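Local coordinates for protein putative oxidoreductase with NAD(P)-binding Rossmann-fold domain (Clostridium difficile, PDB 3UUW) that probably acts as an NAD(P)-dependent oxidoreductase of the Gfo/Idh/MocA type, binding its nucleotide on a Rossmann-fold domain; its substrate is not established, at residues Lys20-Ile25 / Tyr94-Leu99; Thr78-Ile83 / Glu107-Leu112. All coordinates share one frame; numbering follows the deposited sequence.

Contact 1 of 2, residues Lys20-Ile25 / Tyr94-Leu99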
loop_
_atom_site.group_PDB
_atom_site.type_symbol
_atom_site.label_atom_id
_atom_site.label_comp_id
_atom_site.label_asym_id
_atom_site.label_seq_id
_atom_site.Cartn_x
_atom_site.Cartn_y
_atom_site.Cartn_z
ATOM N N LYS A 20 -9.603 -9.667 27.082
ATOM C CA LYS A 20 -8.996 -8.863 26.019
ATOM C C LYS A 20 -9.891 -7.777 25.418
ATOM O O LYS A 20 -9.361 -6.774 24.938
ATOM C CB LYS A 20 -8.460 -9.761 24.886
ATOM C CG LYS A 20 -9.511 -10.323 23.968
ATOM C CD LYS A 20 -8.863 -11.194 22.900
ATOM C CE LYS A 20 -9.888 -11.767 21.959
ATOM N NZ LYS A 20 -9.246 -12.601 20.919
ATOM N N ALA A 21 -11.216 -7.978 25.448
ATOM C CA ALA A 21 -12.186 -7.077 24.758
ATOM C C ALA A 21 -13.034 -6.205 25.650
ATOM O O ALA A 21 -13.626 -5.207 25.151
ATOM C CB ALA A 21 -13.118 -7.901 23.861
ATOM N N TYR A 22 -13.152 -6.568 26.940
ATOM C CA TYR A 22 -14.021 -5.838 27.874
ATOM C C TYR A 22 -13.343 -5.278 29.106
ATOM O O TYR A 22 -13.464 -4.064 29.362
ATOM C CB TYR A 22 -15.234 -6.681 28.248
ATOM C CG TYR A 22 -16.104 -6.930 27.052
ATOM C CD1 TYR A 22 -16.996 -5.961 26.616
ATOM C CD2 TYR A 22 -15.974 -8.089 26.296
ATOM C CE1 TYR A 22 -17.801 -6.170 25.497
ATOM C CE2 TYR A 22 -16.764 -8.312 25.168
ATOM C CZ TYR A 22 -17.662 -7.349 24.767
ATOM O OH TYR A 22 -18.460 -7.552 23.653
ATOM N N LEU A 23 -12.623 -6.124 29.856
ATOM C CA LEU A 23 -11.925 -5.681 31.065
ATOM C C LEU A 23 -11.037 -4.468 30.801
ATOM O O LEU A 23 -11.073 -3.503 31.597
ATOM C CB LEU A 23 -11.158 -6.839 31.732
ATOM C CG LEU A 23 -12.050 -7.778 32.553
ATOM C CD1 LEU A 23 -11.374 -9.091 32.882
ATOM C CD2 LEU A 23 -12.551 -7.059 33.830
ATOM N N PRO A 24 -10.288 -4.461 29.672
ATOM C CA PRO A 24 -9.411 -3.293 29.499
ATOM C C PRO A 24 -10.133 -1.953 29.426
ATOM O O PRO A 24 -9.547 -0.928 29.759
ATOM C CB PRO A 24 -8.672 -3.603 28.196
ATOM C CG PRO A 24 -8.625 -5.117 28.163
ATOM C CD PRO A 24 -9.997 -5.497 28.651
ATOM N N ILE A 25 -11.386 -1.950 29.003
ATOM C CA ILE A 25 -12.138 -0.686 28.971
ATOM C C ILE A 25 -12.973 -0.465 30.240
ATOM O O ILE A 25 -13.002 0.664 30.795
ATOM C CB ILE A 25 -12.973 -0.544 27.681
ATOM C CG1 ILE A 25 -13.785 -1.791 27.413
ATOM C CG2 ILE A 25 -12.065 -0.247 26.523
ATOM C CD1 ILE A 25 -14.408 -1.875 26.002
ATOM N N TYR A 94 -25.880 -7.201 29.157
ATOM C CA TYR A 94 -25.113 -7.182 27.914
ATOM C C TYR A 94 -24.456 -8.550 27.766
ATOM O O TYR A 94 -23.803 -9.039 28.693
ATOM C CB TYR A 94 -24.042 -6.101 27.951
ATOM C CG TYR A 94 -23.117 -6.066 26.751
ATOM C CD1 TYR A 94 -22.045 -6.982 26.615
ATOM C CD2 TYR A 94 -23.307 -5.125 25.733
ATOM C CE1 TYR A 94 -21.199 -6.938 25.507
ATOM C CE2 TYR A 94 -22.467 -5.076 24.628
ATOM C CZ TYR A 94 -21.420 -5.985 24.517
ATOM O OH TYR A 94 -20.593 -5.904 23.409
ATOM N N VAL A 95 -24.625 -9.184 26.612
ATOM C CA VAL A 95 -24.052 -10.527 26.389
ATOM C C VAL A 95 -23.380 -10.586 25.014
ATOM O O VAL A 95 -23.845 -9.972 24.053
ATOM C CB VAL A 95 -25.163 -11.640 26.535
ATOM C CG1 VAL A 95 -26.220 -11.503 25.428
ATOM C CG2 VAL A 95 -24.583 -12.990 26.505
ATOM N N ASP A 96 -22.274 -11.320 24.920
ATOM C CA ASP A 96 -21.670 -11.567 23.613
ATOM C C ASP A 96 -22.599 -12.388 22.734
ATOM O O ASP A 96 -23.481 -13.120 23.231
ATOM C CB ASP A 96 -20.331 -12.254 23.748
ATOM C CG ASP A 96 -19.252 -11.280 24.146
ATOM O OD1 ASP A 96 -19.030 -10.273 23.399
ATOM O OD2 ASP A 96 -18.638 -11.508 25.196
ATOM N N LYS A 97 -22.413 -12.247 21.426
ATOM C CA LYS A 97 -23.221 -12.974 20.467
ATOM C C LYS A 97 -22.880 -14.457 20.505
ATOM O O LYS A 97 -21.773 -14.828 20.919
ATOM C CB LYS A 97 -23.062 -12.389 19.047
ATOM C CG LYS A 97 -21.638 -12.128 18.491
ATOM C CD LYS A 97 -20.842 -13.393 18.185
ATOM C CE LYS A 97 -19.789 -13.646 19.228
ATOM N NZ LYS A 97 -19.124 -14.956 19.057
ATOM N N PRO A 98 -23.844 -15.321 20.170
ATOM C CA PRO A 98 -25.250 -15.017 19.901
ATOM C C PRO A 98 -26.004 -14.940 21.238
ATOM O O PRO A 98 -25.486 -15.381 22.275
ATOM C CB PRO A 98 -25.697 -16.228 19.101
ATOM C CG PRO A 98 -24.949 -17.334 19.706
ATOM C CD PRO A 98 -23.588 -16.766 20.055
ATOM N N LEU A 99 -27.207 -14.403 21.221
ATOM C CA LEU A 99 -28.005 -14.242 22.443
ATOM C C LEU A 99 -28.119 -15.578 23.191
ATOM O O LEU A 99 -27.725 -15.689 24.355
ATOM C CB LEU A 99 -29.384 -13.720 22.075
ATOM C CG LEU A 99 -30.392 -13.512 23.202
ATOM C CD1 LEU A 99 -29.751 -12.784 24.391
ATOM C CD2 LEU A 99 -31.614 -12.733 22.700
#
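Tyr-22 on the helical segment Lys-20 to Ile-25 faces Tyr-94 and Asp-96 from a distance, for the nearest CA atoms, those of Tyr-22 and Asp-96, are 10.5 Å apart and side chains alone close the gap. Tyr-22 OH forms two hydrogen bonds, accepting one and donating one. Tyr-94 OH donates to Tyr-22 OH at 2.7 Å, and Tyr-22 OH donates to Asp-96 OD1 at 2.8 Å. The bonds run in series, from Tyr-94 to Tyr-22 to the carboxylate. OD1 accepts from its syn side, 25° out of the carboxylate plane. The two tyrosine ring planes stand 65° apart. Each hydroxyl lies in the plane of the other ring, at its edge. CE1 of Tyr-22 also packs on CE1 of Tyr-94 at 3.5 Å. In this Rossmann fold, strand 92-95 belongs to the parallel sheet, and helix 16-26 carries the end of a GxGxxA pattern consistent with a dinucleotide-binding turn. With CG anti to the backbone N (chi1 175°), the Tyr-94 ring reaches out from the strand and brings its hydroxyl to Tyr-22. His-73 stacks on the Tyr-22 ring and its ND1 bonds Asp-96 OD2, so both carboxylate oxygens are engaged.

Contact 2 of 2, residues Thr78-Ile83 / Glu107-Leu112; sequences THYEII and EELIEL
The Tyr-80 ring meets the carboxylate of Glu-108 at its hydroxyl edge, where Glu-108 CD lies in the ring plane. Leu-109 CD2 approaches the same ring obliquely, 4.0 Å from CD1 of Tyr-80. The ring and carboxylate planes are 70° apart, and the two side chains are set nearly perpendicular. Tyr-80 OH donates a hydrogen bond to Glu-108 OE1 at 2.6 Å. The oxygen is reached on its syn side, 28° out of the carboxylate plane. The other carboxylate oxygen, Glu-108 OE2, stays farther off, 3.4 Å from Tyr-80 OH.

Both side chains extend to form this bond. The Tyr-80 ring swings toward the neighbouring helix with CG opposite the backbone N. Glu-108 has the same first torsion, and its chain stays extended beyond CG. Lys-84 NZ makes a further weak hydrogen bond to the Tyr-80 hydroxyl.

Helices 79-88 and 103-116 flank strand 92-95 in the chain, in the alternating strand and helix order of the Rossmann fold. Their short segments run nearly parallel, with axes 10.6 Å apart and a crossing angle of 15°.

On the sheet side of the polar pair, Leu-109 packs between Tyr-80 and Ile-83. Its CD2 branch rests on the backbone of the first helix, 3.8 Å from Tyr-80 O. The same methyl, Leu-109 CD2, touches Ile-83 CG2 at 4.0 Å. The CD1 branch of Leu-109 lies by CB and CD1 of Ile-83. Ile-83 and Leu-109 both also touch Leu-120 of strand 120-122, and Ile-83 reaches Leu-72 and Val-95, so this apolar layer continues onto the sheet. Helix 103-116 is also tied to helix 295-305, by a salt bridge of Glu-107 with Arg-298.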
loop_
_atom_site.group_PDB
_atom_site.type_symbol
_atom_site.label_atom_id
_atom_site.label_comp_id
_atom_site.label_asym_id
_atom_site.label_seq_id
_atom_site.Cartn_x
_atom_site.Cartn_y
_atom_site.Cartn_z
ATOM N N THR A 78 -24.364 -21.541 27.924
ATOM C CA THR A 78 -24.813 -21.152 29.257
ATOM C C THR A 78 -25.648 -19.871 29.239
ATOM O O THR A 78 -26.228 -19.491 30.249
ATOM C CB THR A 78 -23.610 -20.929 30.217
ATOM O OG1 THR A 78 -22.827 -19.817 29.770
ATOM C CG2 THR A 78 -22.739 -22.165 30.284
ATOM N N HIS A 79 -25.707 -19.192 28.102
ATOM C CA HIS A 79 -26.441 -17.910 28.067
ATOM C C HIS A 79 -27.890 -18.015 28.525
ATOM O O HIS A 79 -28.343 -17.210 29.339
ATOM C CB HIS A 79 -26.445 -17.335 26.657
ATOM C CG HIS A 79 -25.126 -16.801 26.200
ATOM N ND1 HIS A 79 -24.983 -16.150 24.994
ATOM C CD2 HIS A 79 -23.900 -16.793 26.778
ATOM C CE1 HIS A 79 -23.719 -15.796 24.833
ATOM N NE2 HIS A 79 -23.041 -16.172 25.902
ATOM N N TYR A 80 -28.631 -18.957 27.968
ATOM C CA TYR A 80 -30.071 -19.074 28.225
ATOM C C TYR A 80 -30.399 -19.176 29.710
ATOM O O TYR A 80 -31.182 -18.390 30.221
ATOM C CB TYR A 80 -30.663 -20.230 27.419
ATOM C CG TYR A 80 -32.132 -20.533 27.662
ATOM C CD1 TYR A 80 -33.129 -19.606 27.343
ATOM C CD2 TYR A 80 -32.526 -21.757 28.181
ATOM C CE1 TYR A 80 -34.458 -19.886 27.545
ATOM C CE2 TYR A 80 -33.848 -22.046 28.397
ATOM C CZ TYR A 80 -34.815 -21.115 28.076
ATOM O OH TYR A 80 -36.119 -21.431 28.293
ATOM N N GLU A 81 -29.773 -20.112 30.414
ATOM C CA GLU A 81 -30.043 -20.264 31.833
ATOM C C GLU A 81 -29.539 -19.094 32.669
ATOM O O GLU A 81 -30.210 -18.688 33.608
ATOM C CB GLU A 81 -29.493 -21.583 32.388
ATOM C CG GLU A 81 -30.203 -22.819 31.830
ATOM C CD GLU A 81 -31.721 -22.867 32.106
ATOM O OE1 GLU A 81 -32.219 -22.121 32.987
ATOM O OE2 GLU A 81 -32.420 -23.681 31.447
ATOM N N ILE A 82 -28.365 -18.561 32.351
ATOM C CA ILE A 82 -27.848 -17.446 33.127
ATOM C C ILE A 82 -28.702 -16.194 32.929
ATOM O O ILE A 82 -29.048 -15.528 33.892
ATOM C CB ILE A 82 -26.363 -17.131 32.826
ATOM C CG1 ILE A 82 -25.461 -18.301 33.236
ATOM C CG2 ILE A 82 -25.948 -15.844 33.540
ATOM C CD1 ILE A 82 -23.985 -18.113 32.837
ATOM N N ILE A 83 -29.053 -15.874 31.685
ATOM C CA ILE A 83 -29.814 -14.651 31.428
ATOM C C ILE A 83 -31.209 -14.702 32.067
ATOM O O ILE A 83 -31.702 -13.686 32.523
ATOM C CB ILE A 83 -29.893 -14.331 29.925
ATOM C CG1 ILE A 83 -28.483 -14.109 29.369
ATOM C CG2 ILE A 83 -30.771 -13.073 29.684
ATOM C CD1 ILE A 83 -28.404 -13.953 27.821
ATOM N N GLU A 107 -35.848 -15.492 21.684
ATOM C CA GLU A 107 -37.155 -14.830 21.676
ATOM C C GLU A 107 -37.799 -14.825 23.067
ATOM O O GLU A 107 -38.429 -13.842 23.458
ATOM C CB GLU A 107 -38.071 -15.496 20.659
ATOM C CG GLU A 107 -37.659 -15.222 19.203
ATOM C CD GLU A 107 -38.439 -16.052 18.172
ATOM O OE1 GLU A 107 -38.785 -17.200 18.463
ATOM O OE2 GLU A 107 -38.679 -15.561 17.052
ATOM N N GLU A 108 -37.610 -15.904 23.810
ATOM C CA GLU A 108 -38.152 -16.020 25.154
ATOM C C GLU A 108 -37.474 -15.024 26.095
ATOM O O GLU A 108 -38.136 -14.355 26.888
ATOM C CB GLU A 108 -37.987 -17.438 25.693
ATOM C CG GLU A 108 -38.603 -17.630 27.079
ATOM C CD GLU A 108 -38.230 -18.937 27.731
ATOM O OE1 GLU A 108 -37.768 -19.859 27.027
ATOM O OE2 GLU A 108 -38.429 -19.050 28.966
ATOM N N LEU A 109 -36.154 -14.923 25.987
ATOM C CA LEU A 109 -35.378 -13.990 26.807
ATOM C C LEU A 109 -35.749 -12.537 26.502
ATOM O O LEU A 109 -35.856 -11.730 27.403
ATOM C CB LEU A 109 -33.890 -14.204 26.643
ATOM C CG LEU A 109 -33.325 -15.574 27.058
ATOM C CD1 LEU A 109 -31.864 -15.695 26.610
ATOM C CD2 LEU A 109 -33.502 -15.790 28.584
ATOM N N ILE A 110 -35.947 -12.225 25.226
ATOM C CA ILE A 110 -36.334 -10.872 24.821
ATOM C C ILE A 110 -37.651 -10.492 25.479
ATOM O O ILE A 110 -37.808 -9.373 26.026
ATOM C CB ILE A 110 -36.385 -10.721 23.269
ATOM C CG1 ILE A 110 -34.951 -10.739 22.701
ATOM C CG2 ILE A 110 -37.134 -9.409 22.860
ATOM C CD1 ILE A 110 -34.886 -11.138 21.186
ATOM N N GLU A 111 -38.623 -11.402 25.448
ATOM C CA GLU A 111 -39.909 -11.084 26.052
ATOM C C GLU A 111 -39.783 -10.911 27.557
ATOM O O GLU A 111 -40.390 -9.992 28.123
ATOM C CB GLU A 111 -40.970 -12.117 25.696
ATOM C CG GLU A 111 -41.314 -12.108 24.213
ATOM C CD GLU A 111 -41.663 -10.714 23.688
ATOM O OE1 GLU A 111 -42.463 -10.018 24.349
ATOM O OE2 GLU A 111 -41.133 -10.328 22.614
ATOM N N LEU A 112 -38.992 -11.753 28.197
ATOM C CA LEU A 112 -38.751 -11.605 29.643
ATOM C C LEU A 112 -38.143 -10.227 29.943
ATOM O O LEU A 112 -38.609 -9.516 30.850
ATOM C CB LEU A 112 -37.864 -12.734 30.173
ATOM C CG LEU A 112 -37.554 -12.716 31.668
ATOM C CD1 LEU A 112 -38.829 -12.699 32.502
ATOM C CD2 LEU A 112 -36.668 -13.921 32.047
#

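In the fold
Both contacts belong to the Rossmann-fold domain. Contact 1 is buried, its centre about 8 Å from the centre of the chain, and joins a helix to a strand and the loop after it. Contact 2 is partly buried, its centre about 17 Å from the centre of the chain, and joins two helices. In contact 1 the chemistry is mainly polar: two hydroxyls and a carboxylate in sequence. Contact 2 has one tyrosine-glutamate bond toward the surface and aliphatic packing toward the sheet. Their segments alternate along the chain. The helices of contact 2 pack on the sheet that includes strand 92-95, used by contact 1. The contacts also touch directly, where His-79 ND1 probably hydrogen-bonds Leu-99 O at 2.9 Å.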